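Local coordinates for protein major allergen Dau c 1 (Daucus carota, PDB 2WQL) that serves as a pathogenesis-related plant defence protein and major carrot allergen, and probably binds small ligands in the pocket of its Bet v 1 fold, at residues 9-14 with 111-116; 52-57 with 69-74; 65-70 with 88-93; 80-85 with 99-104. The protein carries 4 engineered substitutions. All coordinates share one frame; numbering follows the deposited sequence.

Overall arrangement
All four contacts belong to the one curved antiparallel sheet of the Bet v 1 fold. Contact 4, between strands 80-87 and 95-106, is the buried one, and its chemistry divides into a lining beside the bound glycol and a hydrogen-bonded chain of D82, H101 and E99 on the other face. Contact 1 joins strand 112-122 to the outermost strand 5-12 and is partly buried; it touches contact 4 through K115 and V103. Contacts 2 and 3 both use strand 66-75. Contact 2, partly buried, pairs it with 53-57 through a few backbone bonds, whereas contact 3, at the surface, ties it to a loop chiefly through the carboxylate of D89, with M67 packed on I90.

Contact 1. Residues 9-14 with 111-116; sequences EITSSV and GSITKT. With P4C (O-acetaldehydyl-hexaethylene glycol), chain E.
S112 pairs with S12, and T114 with I10, through the backbone bonds that set the antiparallel strands 9-12 and 112-116 in register. Each pair exchanges two hydrogen bonds, such as I10 N to T114 O at 3.0 Å and S112 N to S12 O at 2.9 Å. Where strand 9-12 ends, serine hydroxyls take over. S112 OG sits between its own backbone N and carbonyl carbon (chi1 58°) and donates to V14 O over 2.8 Å. S12 OG accepts from V14 N, forming an ST turn; a short side chain with an oxygen close to the backbone suits this role. Water 1 donates to I10 O and S112 OG and bonds T114 OG1. In the Bet v 1 fold this is where the N-terminal strand joins the sheet, and I10 and T114 pack on F144 of the long helix 130-153. T116, a pocket residue on this same side, brings CG2 to within 3.5 Å of C8 of the glycol P4C. On the opposite face E9 and K115 lie side by side. E9 OE2 rests on K115 CE at 3.7 Å but lies 4.6 Å from K115 NZ, so any attraction is only long-range. T11 runs alongside I113.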
# COMPACT_ATOMS: atom_id res chain seq x y z
N GLU A 9 -1.10 1.40 -13.66
CA GLU A 9 -0.05 2.06 -12.90
C GLU A 9 1.22 1.28 -13.07
O GLU A 9 1.21 0.05 -12.97
CB GLU A 9 -0.44 2.17 -11.43
CG GLU A 9 -1.59 3.12 -11.22
CD GLU A 9 -1.85 3.46 -9.75
OE1 GLU A 9 -1.14 2.93 -8.85
OE2 GLU A 9 -2.78 4.27 -9.51
N ILE A 10 2.32 1.97 -13.35
CA ILE A 10 3.61 1.30 -13.46
C ILE A 10 4.62 1.98 -12.53
O ILE A 10 4.85 3.17 -12.61
CB ILE A 10 4.15 1.30 -14.90
CG1 ILE A 10 3.14 0.68 -15.88
CG2 ILE A 10 5.45 0.52 -14.98
CD1 ILE A 10 3.41 1.01 -17.33
N THR A 11 5.21 1.19 -11.66
CA THR A 11 6.20 1.67 -10.71
C THR A 11 7.61 1.57 -11.30
O THR A 11 7.91 0.62 -12.04
CB THR A 11 6.13 0.87 -9.39
OG1 THR A 11 4.86 1.09 -8.79
CG2 THR A 11 7.19 1.29 -8.41
N SER A 12 8.45 2.54 -10.97
CA SER A 12 9.83 2.56 -11.42
C SER A 12 10.73 3.16 -10.35
O SER A 12 10.32 4.03 -9.61
CB SER A 12 9.97 3.38 -12.70
OG SER A 12 11.33 3.45 -13.13
N SER A 13 11.97 2.70 -10.30
CA SER A 13 12.97 3.28 -9.40
C SER A 13 13.61 4.51 -10.02
O SER A 13 14.32 5.23 -9.32
CB SER A 13 14.05 2.26 -9.05
OG SER A 13 14.74 1.83 -10.19
N VAL A 14 13.40 4.73 -11.31
CA VAL A 14 13.89 5.92 -12.00
C VAL A 14 12.99 7.13 -11.65
O VAL A 14 11.79 6.98 -11.42
CB VAL A 14 13.92 5.73 -13.53
CG1 VAL A 14 14.27 7.02 -14.23
CG2 VAL A 14 14.90 4.63 -13.92
N GLY A 111 11.94 7.44 -6.74
CA GLY A 111 11.41 6.82 -7.94
C GLY A 111 10.12 7.49 -8.37
O GLY A 111 9.90 8.65 -8.05
N SER A 112 9.28 6.74 -9.09
CA SER A 112 8.05 7.29 -9.65
C SER A 112 6.96 6.25 -9.90
O SER A 112 7.23 5.07 -9.95
CB SER A 112 8.38 8.00 -10.97
OG SER A 112 8.99 7.10 -11.91
N ILE A 113 5.72 6.73 -10.03
CA ILE A 113 4.60 5.92 -10.50
C ILE A 113 4.02 6.63 -11.71
O ILE A 113 3.71 7.81 -11.63
CB ILE A 113 3.47 5.79 -9.45
CG1 ILE A 113 3.98 5.10 -8.18
CG2 ILE A 113 2.34 4.96 -10.00
CD1 ILE A 113 3.02 5.19 -7.02
N THR A 114 3.87 5.91 -12.81
CA THR A 114 3.27 6.45 -14.02
C THR A 114 1.83 5.95 -14.05
O THR A 114 1.59 4.73 -14.17
CB THR A 114 4.07 6.01 -15.28
OG1 THR A 114 5.38 6.58 -15.23
CG2 THR A 114 3.40 6.46 -16.54
N LYS A 115 0.88 6.87 -13.92
CA LYS A 115 -0.54 6.55 -13.84
C LYS A 115 -1.25 6.92 -15.14
O LYS A 115 -1.23 8.10 -15.52
CB LYS A 115 -1.17 7.33 -12.68
CG LYS A 115 -0.51 7.03 -11.31
CD LYS A 115 -1.21 7.73 -10.14
CE LYS A 115 -0.70 7.22 -8.79
NZ LYS A 115 -1.06 8.15 -7.65
N THR A 116 -1.85 5.94 -15.82
CA THR A 116 -2.58 6.18 -17.07
C THR A 116 -4.04 5.77 -16.93
O THR A 116 -4.35 4.70 -16.43
CB THR A 116 -1.99 5.41 -18.26
OG1 THR A 116 -0.59 5.69 -18.35
CG2 THR A 116 -2.69 5.80 -19.58
O1 P4C E . 4.57 8.96 -26.26
C2 P4C E . 3.61 8.25 -26.00
C3 P4C E . 3.16 8.01 -24.56
O4 P4C E . 1.97 7.21 -24.60
C5 P4C E . 1.14 7.20 -23.42
C6 P4C E . -0.27 6.75 -23.82
O7 P4C E . -0.45 5.35 -23.61
C8 P4C E . -0.56 4.95 -22.22
C9 P4C E . 0.37 3.78 -21.82
O10 P4C E . 1.38 4.22 -20.88
C11 P4C E . 2.55 3.38 -20.83
C12 P4C E . 3.76 4.08 -21.44
O13 P4C E . 4.26 3.33 -22.56
C14 P4C E . 5.45 3.86 -23.17
C15 P4C E . 5.10 4.95 -24.17
O16 P4C E . 5.17 4.46 -25.51
C17 P4C E . 4.28 5.13 -26.45
C18 P4C E . 3.75 4.15 -27.52
O19 P4C E . 2.50 4.57 -28.11
C20 P4C E . 1.34 3.82 -27.70
C21 P4C E . 0.08 4.71 -27.74
O22 P4C E . -0.69 4.72 -26.51
O HOH W 1 7.05 5.47 -13.23

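Contact 2. Residues 52-57 with 69-74; sequences TVRIIT and VRTDAV
T52 and T71, with R54 and V69 next to them, make the tight part of this antiparallel hairpin. T71 N donates to T52 O over 2.8 Å, nearly along the C=O axis, and R54 and V69 exchange two backbone bonds, R54 N to V69 O being 2.9 Å. V69 turns its side chain, about 4 Å from the bound glycol P4C at the nearest atoms, into the ligand pocket. Among the side chains, T52 CG2 lies over one face of the R54 guanidinium, while T52 OG1 is hydrogen-bonded to G49 O. T71 OG1 lies near the edge of the same group, 3.8 Å from R54 NH1; its hydrogen bond is with Y81 OH. Threonine suits such places, with a methyl for contact and a hydroxyl for a bond. The looser side is that of V53 and R70, whose side chains come no closer than V53 CG2 to R70 CG at 4.3 Å. R70 bends at chi3 (68°) and leads away, its NE making a salt bridge with D72 OD1 at 3.0 Å. In the sheet, strand 53-57 lies between 66-75 and 41-45, with R54 NH2 salt-bridged to D28 of helix 27-34, while strand 80-87 flanks 66-75.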
# COMPACT_ATOMS: atom_id res chain seq x y z
N THR A 52 0.12 16.97 -32.66
CA THR A 52 1.01 16.01 -33.27
C THR A 52 0.27 14.68 -33.49
O THR A 52 -0.50 14.25 -32.65
CB THR A 52 2.24 15.77 -32.37
OG1 THR A 52 2.99 16.98 -32.25
CG2 THR A 52 3.15 14.66 -32.95
N VAL A 53 0.51 14.06 -34.64
CA VAL A 53 -0.15 12.81 -35.00
C VAL A 53 0.92 11.81 -35.44
O VAL A 53 1.74 12.09 -36.30
CB VAL A 53 -1.17 13.03 -36.15
CG1 VAL A 53 -1.73 11.70 -36.61
CG2 VAL A 53 -2.31 13.95 -35.72
N ARG A 54 0.91 10.64 -34.83
CA ARG A 54 1.84 9.57 -35.19
C ARG A 54 1.12 8.39 -35.81
O ARG A 54 0.19 7.85 -35.22
CB ARG A 54 2.58 9.08 -33.95
CG ARG A 54 3.55 10.09 -33.35
CD ARG A 54 4.29 9.50 -32.16
NE ARG A 54 5.37 10.40 -31.75
CZ ARG A 54 5.24 11.42 -30.91
NH1 ARG A 54 4.08 11.70 -30.36
NH2 ARG A 54 6.29 12.18 -30.63
N ILE A 55 1.54 7.99 -37.00
CA ILE A 55 1.03 6.78 -37.65
C ILE A 55 2.02 5.63 -37.41
O ILE A 55 3.11 5.63 -37.97
CB ILE A 55 0.79 7.00 -39.16
CG1 ILE A 55 -0.15 8.19 -39.39
CG2 ILE A 55 0.21 5.73 -39.81
CD1 ILE A 55 -0.32 8.63 -40.87
N ILE A 56 1.64 4.69 -36.56
CA ILE A 56 2.53 3.61 -36.14
C ILE A 56 2.14 2.27 -36.78
O ILE A 56 0.95 1.94 -36.89
CB ILE A 56 2.52 3.47 -34.61
CG1 ILE A 56 3.04 4.77 -33.97
CG2 ILE A 56 3.35 2.30 -34.17
CD1 ILE A 56 2.64 4.94 -32.51
N THR A 57 3.14 1.52 -37.22
CA THR A 57 2.94 0.22 -37.86
C THR A 57 3.84 -0.82 -37.18
O THR A 57 5.04 -0.62 -37.09
CB THR A 57 3.29 0.27 -39.36
OG1 THR A 57 2.59 1.36 -39.97
CG2 THR A 57 2.88 -1.01 -40.05
N VAL A 69 -2.12 7.75 -33.45
CA VAL A 69 -2.26 8.38 -32.13
C VAL A 69 -2.04 9.88 -32.21
O VAL A 69 -1.01 10.32 -32.68
CB VAL A 69 -1.25 7.77 -31.14
CG1 VAL A 69 -1.38 8.40 -29.75
CG2 VAL A 69 -1.42 6.27 -31.09
N ARG A 70 -3.01 10.64 -31.72
CA ARG A 70 -2.94 12.10 -31.69
C ARG A 70 -2.54 12.55 -30.30
O ARG A 70 -3.05 12.02 -29.32
CB ARG A 70 -4.29 12.70 -32.05
CG ARG A 70 -4.37 14.21 -31.98
CD ARG A 70 -5.77 14.70 -32.32
NE ARG A 70 -6.72 14.30 -31.29
CZ ARG A 70 -7.95 13.84 -31.51
NH1 ARG A 70 -8.42 13.70 -32.74
NH2 ARG A 70 -8.71 13.51 -30.49
N THR A 71 -1.62 13.51 -30.20
CA THR A 71 -1.30 14.14 -28.93
C THR A 71 -2.26 15.31 -28.70
O THR A 71 -2.30 16.21 -29.52
CB THR A 71 0.14 14.73 -28.92
OG1 THR A 71 1.11 13.71 -29.22
CG2 THR A 71 0.47 15.37 -27.55
N ASP A 72 -3.00 15.27 -27.59
CA ASP A 72 -3.98 16.30 -27.25
C ASP A 72 -3.35 17.39 -26.40
O ASP A 72 -3.71 18.55 -26.51
CB ASP A 72 -5.16 15.69 -26.50
CG ASP A 72 -5.84 14.59 -27.29
OD1 ASP A 72 -6.40 14.88 -28.38
OD2 ASP A 72 -5.84 13.42 -26.82
N ALA A 73 -2.40 17.02 -25.53
CA ALA A 73 -1.78 17.98 -24.59
C ALA A 73 -0.48 17.42 -24.01
O ALA A 73 -0.35 16.21 -23.78
CB ALA A 73 -2.74 18.35 -23.47
N VAL A 74 0.49 18.30 -23.81
CA VAL A 74 1.73 17.98 -23.11
C VAL A 74 2.02 19.05 -22.08
O VAL A 74 1.92 20.24 -22.39
CB VAL A 74 2.94 17.96 -24.04
CG1 VAL A 74 4.09 17.19 -23.42
CG2 VAL A 74 2.60 17.38 -25.37

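Contact 3. Residues 65-70 with 88-93; sequences TTMTVR and GDILLG. Engineered in segment 65-70: T66 (natural residue Ser).
D89 grips T65 and T66, at the start of strand 66-75, with both oxygens of its carboxylate. OD2 accepts from T65 OG1 over 2.8 Å, met from above the carboxylate plane. OD1 takes two donors: T65 N at 3.1 Å, on its syn lone pair, and T66 N at 3.3 Å, again from above the plane. A further bond from T65 N to D89 OD2 is weak. Aspartate suits the place because a short side chain with two acceptor oxygens can gather several neighbouring N-H and O-H groups. In return D89 N donates to OG1 of T66, an engineered threonine, at 3.2 Å.

Next to D89 the two backbones meet closely. G88 CA faces T66 O in a C-H...O contact. At phi 119°, psi 166°, angles that residues with a side chain seldom adopt, and with the strand backbone where a CB would point, glycine suits the place. Farther out the contact turns apolar. M67 and I90 cross obliquely, with M67 CB against I90 CG2 at 3.7 Å and M67 SD near I90 CD1 at 3.9 Å. I90 also packs on I64 and V85, and the M67 side chain lies about 4 Å from the bound glycol P4C at the nearest atoms.

L91 N bonds back to G88 O, closing the first turn of the short 3-10 segment 89-91. This segment lies in the loop between strands 80-87 and 95-106 of the Bet v 1 sheet, and D89 fastens that loop to the beginning of strand 66-75, the neighbour of 80-87.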
# COMPACT_ATOMS: atom_id res chain seq x y z
N THR A 65 -1.64 -4.51 -35.82
CA THR A 65 -0.67 -4.13 -36.86
C THR A 65 -0.54 -2.61 -37.10
O THR A 65 0.52 -2.16 -37.55
CB THR A 65 -0.97 -4.82 -38.23
OG1 THR A 65 -1.92 -4.05 -38.98
CG2 THR A 65 -1.51 -6.23 -38.03
N THR A 66 -1.59 -1.83 -36.81
CA THR A 66 -1.58 -0.38 -37.08
C THR A 66 -2.32 0.42 -36.03
O THR A 66 -3.41 0.01 -35.58
CB THR A 66 -2.26 -0.03 -38.44
OG1 THR A 66 -3.60 -0.53 -38.44
CG2 THR A 66 -1.51 -0.62 -39.63
N MET A 67 -1.75 1.56 -35.63
CA MET A 67 -2.45 2.54 -34.79
C MET A 67 -2.01 3.97 -35.08
O MET A 67 -0.83 4.22 -35.34
CB MET A 67 -2.28 2.23 -33.30
CG MET A 67 -0.92 2.47 -32.76
SD MET A 67 -0.81 1.79 -31.08
CE MET A 67 0.16 0.30 -31.37
N THR A 68 -2.98 4.88 -35.06
CA THR A 68 -2.76 6.30 -35.29
C THR A 68 -3.09 7.01 -33.99
O THR A 68 -4.21 6.89 -33.50
CB THR A 68 -3.67 6.84 -36.40
OG1 THR A 68 -3.39 6.15 -37.62
CG2 THR A 68 -3.49 8.34 -36.62
N VAL A 69 -2.12 7.75 -33.45
CA VAL A 69 -2.26 8.38 -32.13
C VAL A 69 -2.04 9.88 -32.21
O VAL A 69 -1.01 10.32 -32.68
CB VAL A 69 -1.25 7.77 -31.14
CG1 VAL A 69 -1.38 8.40 -29.75
CG2 VAL A 69 -1.42 6.27 -31.09
N ARG A 70 -3.01 10.64 -31.72
CA ARG A 70 -2.94 12.10 -31.69
C ARG A 70 -2.54 12.55 -30.30
O ARG A 70 -3.05 12.02 -29.32
CB ARG A 70 -4.29 12.70 -32.05
CG ARG A 70 -4.37 14.21 -31.98
CD ARG A 70 -5.77 14.70 -32.32
NE ARG A 70 -6.72 14.30 -31.29
CZ ARG A 70 -7.95 13.84 -31.51
NH1 ARG A 70 -8.42 13.70 -32.74
NH2 ARG A 70 -8.71 13.51 -30.49
N GLY A 88 -6.84 2.71 -36.77
CA GLY A 88 -6.00 1.51 -36.81
C GLY A 88 -6.79 0.27 -36.42
O GLY A 88 -7.88 0.39 -35.85
N ASP A 89 -6.23 -0.91 -36.69
CA ASP A 89 -6.93 -2.16 -36.31
C ASP A 89 -6.96 -2.40 -34.78
O ASP A 89 -7.66 -3.29 -34.30
CB ASP A 89 -6.38 -3.39 -37.09
CG ASP A 89 -4.92 -3.66 -36.82
OD1 ASP A 89 -4.39 -3.15 -35.81
OD2 ASP A 89 -4.29 -4.40 -37.61
N ILE A 90 -6.20 -1.59 -34.04
CA ILE A 90 -6.31 -1.52 -32.58
C ILE A 90 -7.74 -1.17 -32.13
O ILE A 90 -8.16 -1.56 -31.03
CB ILE A 90 -5.32 -0.45 -32.00
CG1 ILE A 90 -5.36 -0.45 -30.47
CG2 ILE A 90 -5.65 0.94 -32.52
CD1 ILE A 90 -4.23 0.36 -29.82
N LEU A 91 -8.49 -0.44 -32.96
CA LEU A 91 -9.88 -0.09 -32.63
C LEU A 91 -10.85 -1.24 -32.89
O LEU A 91 -12.06 -1.08 -32.72
CB LEU A 91 -10.31 1.13 -33.43
CG LEU A 91 -9.50 2.41 -33.22
CD1 LEU A 91 -10.12 3.49 -34.07
CD2 LEU A 91 -9.41 2.84 -31.77
N LEU A 92 -10.33 -2.39 -33.29
CA LEU A 92 -11.16 -3.54 -33.61
C LEU A 92 -12.24 -3.06 -34.59
O LEU A 92 -11.99 -2.16 -35.42
CB LEU A 92 -11.75 -4.16 -32.33
CG LEU A 92 -10.76 -4.29 -31.15
CD1 LEU A 92 -11.48 -4.72 -29.87
CD2 LEU A 92 -9.59 -5.23 -31.46
N GLY A 93 -13.44 -3.60 -34.53
CA GLY A 93 -14.43 -3.12 -35.49
C GLY A 93 -15.21 -1.89 -35.07
O GLY A 93 -15.89 -1.29 -35.88

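Contact 4. Residues 80-85 with 99-104; sequences SYDSTV and ETHMVV. Engineered in segment 80-85: S80 (natural residue Thr). Engineered in segment 99-104: M102 (natural residue Leu). With P4C (O-acetaldehydyl-hexaethylene glycol), chain E.
H101 and D82 meet with the imidazole and carboxylate planes 65° apart. ND1 of H101 donates to OD1 of D82 over 2.8 Å, with OD1 lying near the ring edge but tilted 22° from its plane; the nitrogen stands well above the carboxylate plane. At the other nitrogen, E99 OE2 lies at the edge and in the plane of the ring, accepting from H101 NE2 with its anti lone pair. E99 OE1 is held in turn by H121. The other flat group, Y81, lies on the pocket side with its CG anti to the backbone N (chi1 -174°). The glycol P4C approaches its ring obliquely, C3 coming within 3.8 Å of Y81 CE2, and Y81 OH is bonded to T71 OG1.

Strands 80-87 and 95-106 form a beta hairpin of the Bet v 1 sheet, with Y81, S83 and T100 among the pocket residues. Y81 and M102 exchange backbone bonds, M102 N to Y81 O being 2.7 Å, and S83 and T100 exchange two more. S83 O is gripped twice by T100, by its N in line with the carbonyl and by OG1, at 2.8 Å, from above the carbonyl plane. CE of M102, an engineered methionine, reaches Y81 CB at 3.9 Å. The small hydroxyl side chains S83 and T100 suit a wall beside a ligand, OG of S83 standing 3.8 Å from P4C C6. K115 NZ of a neighbouring subunit bonds V104 O.

Carboxylates at both imidazole nitrogens would be expected to favour a protonated H101, whereas the pocket side meets the bound glycol here through van der Waals contacts.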
# COMPACT_ATOMS: atom_id res chain seq x y z
N SER A 80 2.63 15.54 -17.30
CA SER A 80 1.41 14.91 -17.79
C SER A 80 1.36 14.90 -19.30
O SER A 80 1.96 15.75 -19.96
CB SER A 80 0.16 15.58 -17.21
OG SER A 80 -0.11 16.82 -17.82
N TYR A 81 0.65 13.92 -19.85
CA TYR A 81 0.55 13.72 -21.30
C TYR A 81 -0.83 13.15 -21.60
O TYR A 81 -1.24 12.18 -20.97
CB TYR A 81 1.64 12.76 -21.80
CG TYR A 81 1.73 12.57 -23.31
CD1 TYR A 81 2.31 13.55 -24.13
CD2 TYR A 81 1.28 11.41 -23.92
CE1 TYR A 81 2.39 13.37 -25.50
CE2 TYR A 81 1.36 11.23 -25.28
CZ TYR A 81 1.92 12.20 -26.07
OH TYR A 81 2.00 12.02 -27.44
N ASP A 82 -1.54 13.79 -22.54
CA ASP A 82 -2.85 13.35 -22.97
C ASP A 82 -2.81 13.04 -24.45
O ASP A 82 -2.27 13.83 -25.22
CB ASP A 82 -3.89 14.44 -22.71
CG ASP A 82 -3.94 14.87 -21.25
OD1 ASP A 82 -4.12 14.01 -20.38
OD2 ASP A 82 -3.79 16.09 -20.99
N SER A 83 -3.37 11.90 -24.85
CA SER A 83 -3.36 11.48 -26.24
C SER A 83 -4.51 10.55 -26.55
O SER A 83 -5.04 9.88 -25.64
CB SER A 83 -2.06 10.75 -26.55
OG SER A 83 -1.91 9.62 -25.72
N THR A 84 -4.89 10.50 -27.83
CA THR A 84 -6.06 9.74 -28.27
C THR A 84 -5.74 8.84 -29.43
O THR A 84 -5.14 9.27 -30.40
CB THR A 84 -7.19 10.68 -28.72
OG1 THR A 84 -7.45 11.62 -27.69
CG2 THR A 84 -8.48 9.89 -29.00
N VAL A 85 -6.13 7.58 -29.34
CA VAL A 85 -5.98 6.65 -30.46
C VAL A 85 -7.20 6.84 -31.34
O VAL A 85 -8.32 6.68 -30.87
CB VAL A 85 -5.87 5.18 -30.01
CG1 VAL A 85 -5.62 4.30 -31.20
CG2 VAL A 85 -4.77 5.01 -28.95
N GLU A 99 -9.33 7.44 -25.56
CA GLU A 99 -8.84 8.69 -24.96
C GLU A 99 -7.98 8.32 -23.76
O GLU A 99 -8.43 7.61 -22.89
CB GLU A 99 -10.06 9.54 -24.55
CG GLU A 99 -9.79 10.89 -23.92
CD GLU A 99 -11.03 11.44 -23.16
OE1 GLU A 99 -12.18 11.26 -23.65
OE2 GLU A 99 -10.83 12.04 -22.07
N THR A 100 -6.73 8.78 -23.73
CA THR A 100 -5.83 8.46 -22.60
C THR A 100 -5.26 9.70 -21.90
O THR A 100 -5.02 10.73 -22.50
CB THR A 100 -4.64 7.58 -23.03
OG1 THR A 100 -3.66 8.38 -23.69
CG2 THR A 100 -5.09 6.48 -23.95
N HIS A 101 -5.05 9.58 -20.60
CA HIS A 101 -4.51 10.68 -19.77
C HIS A 101 -3.45 10.11 -18.84
O HIS A 101 -3.73 9.21 -18.06
CB HIS A 101 -5.61 11.30 -18.92
CG HIS A 101 -6.76 11.84 -19.72
ND1 HIS A 101 -6.77 13.13 -20.21
CD2 HIS A 101 -7.92 11.27 -20.12
CE1 HIS A 101 -7.89 13.33 -20.87
NE2 HIS A 101 -8.61 12.22 -20.83
N MET A 102 -2.23 10.61 -18.95
CA MET A 102 -1.12 10.05 -18.21
C MET A 102 -0.47 11.11 -17.34
O MET A 102 -0.31 12.26 -17.74
CB MET A 102 -0.07 9.51 -19.18
CG MET A 102 0.97 8.66 -18.52
SD MET A 102 2.24 8.19 -19.68
CE MET A 102 3.11 9.75 -19.81
N VAL A 103 -0.09 10.71 -16.13
CA VAL A 103 0.68 11.59 -15.27
C VAL A 103 1.77 10.77 -14.59
O VAL A 103 1.53 9.65 -14.18
CB VAL A 103 -0.23 12.31 -14.24
CG1 VAL A 103 -0.88 11.30 -13.29
CG2 VAL A 103 0.55 13.37 -13.46
N VAL A 104 2.98 11.32 -14.49
CA VAL A 104 4.09 10.65 -13.81
C VAL A 104 4.26 11.34 -12.46
O VAL A 104 4.54 12.52 -12.42
CB VAL A 104 5.39 10.75 -14.62
CG1 VAL A 104 6.43 9.88 -14.00
CG2 VAL A 104 5.16 10.36 -16.06
O1 P4C E . 4.57 8.96 -26.26
C2 P4C E . 3.61 8.25 -26.00
C3 P4C E . 3.16 8.01 -24.56
O4 P4C E . 1.97 7.21 -24.60
C5 P4C E . 1.14 7.20 -23.42
C6 P4C E . -0.27 6.75 -23.82
O7 P4C E . -0.45 5.35 -23.61
C8 P4C E . -0.56 4.95 -22.22
C9 P4C E . 0.37 3.78 -21.82
O10 P4C E . 1.38 4.22 -20.88
C11 P4C E . 2.55 3.38 -20.83
C12 P4C E . 3.76 4.08 -21.44
O13 P4C E . 4.26 3.33 -22.56
C14 P4C E . 5.45 3.86 -23.17
C15 P4C E . 5.10 4.95 -24.17
O16 P4C E . 5.17 4.46 -25.51
C17 P4C E . 4.28 5.13 -26.45
C18 P4C E . 3.75 4.15 -27.52
O19 P4C E . 2.50 4.57 -28.11
C20 P4C E . 1.34 3.82 -27.70
C21 P4C E . 0.08 4.71 -27.74
O22 P4C E . -0.69 4.72 -26.51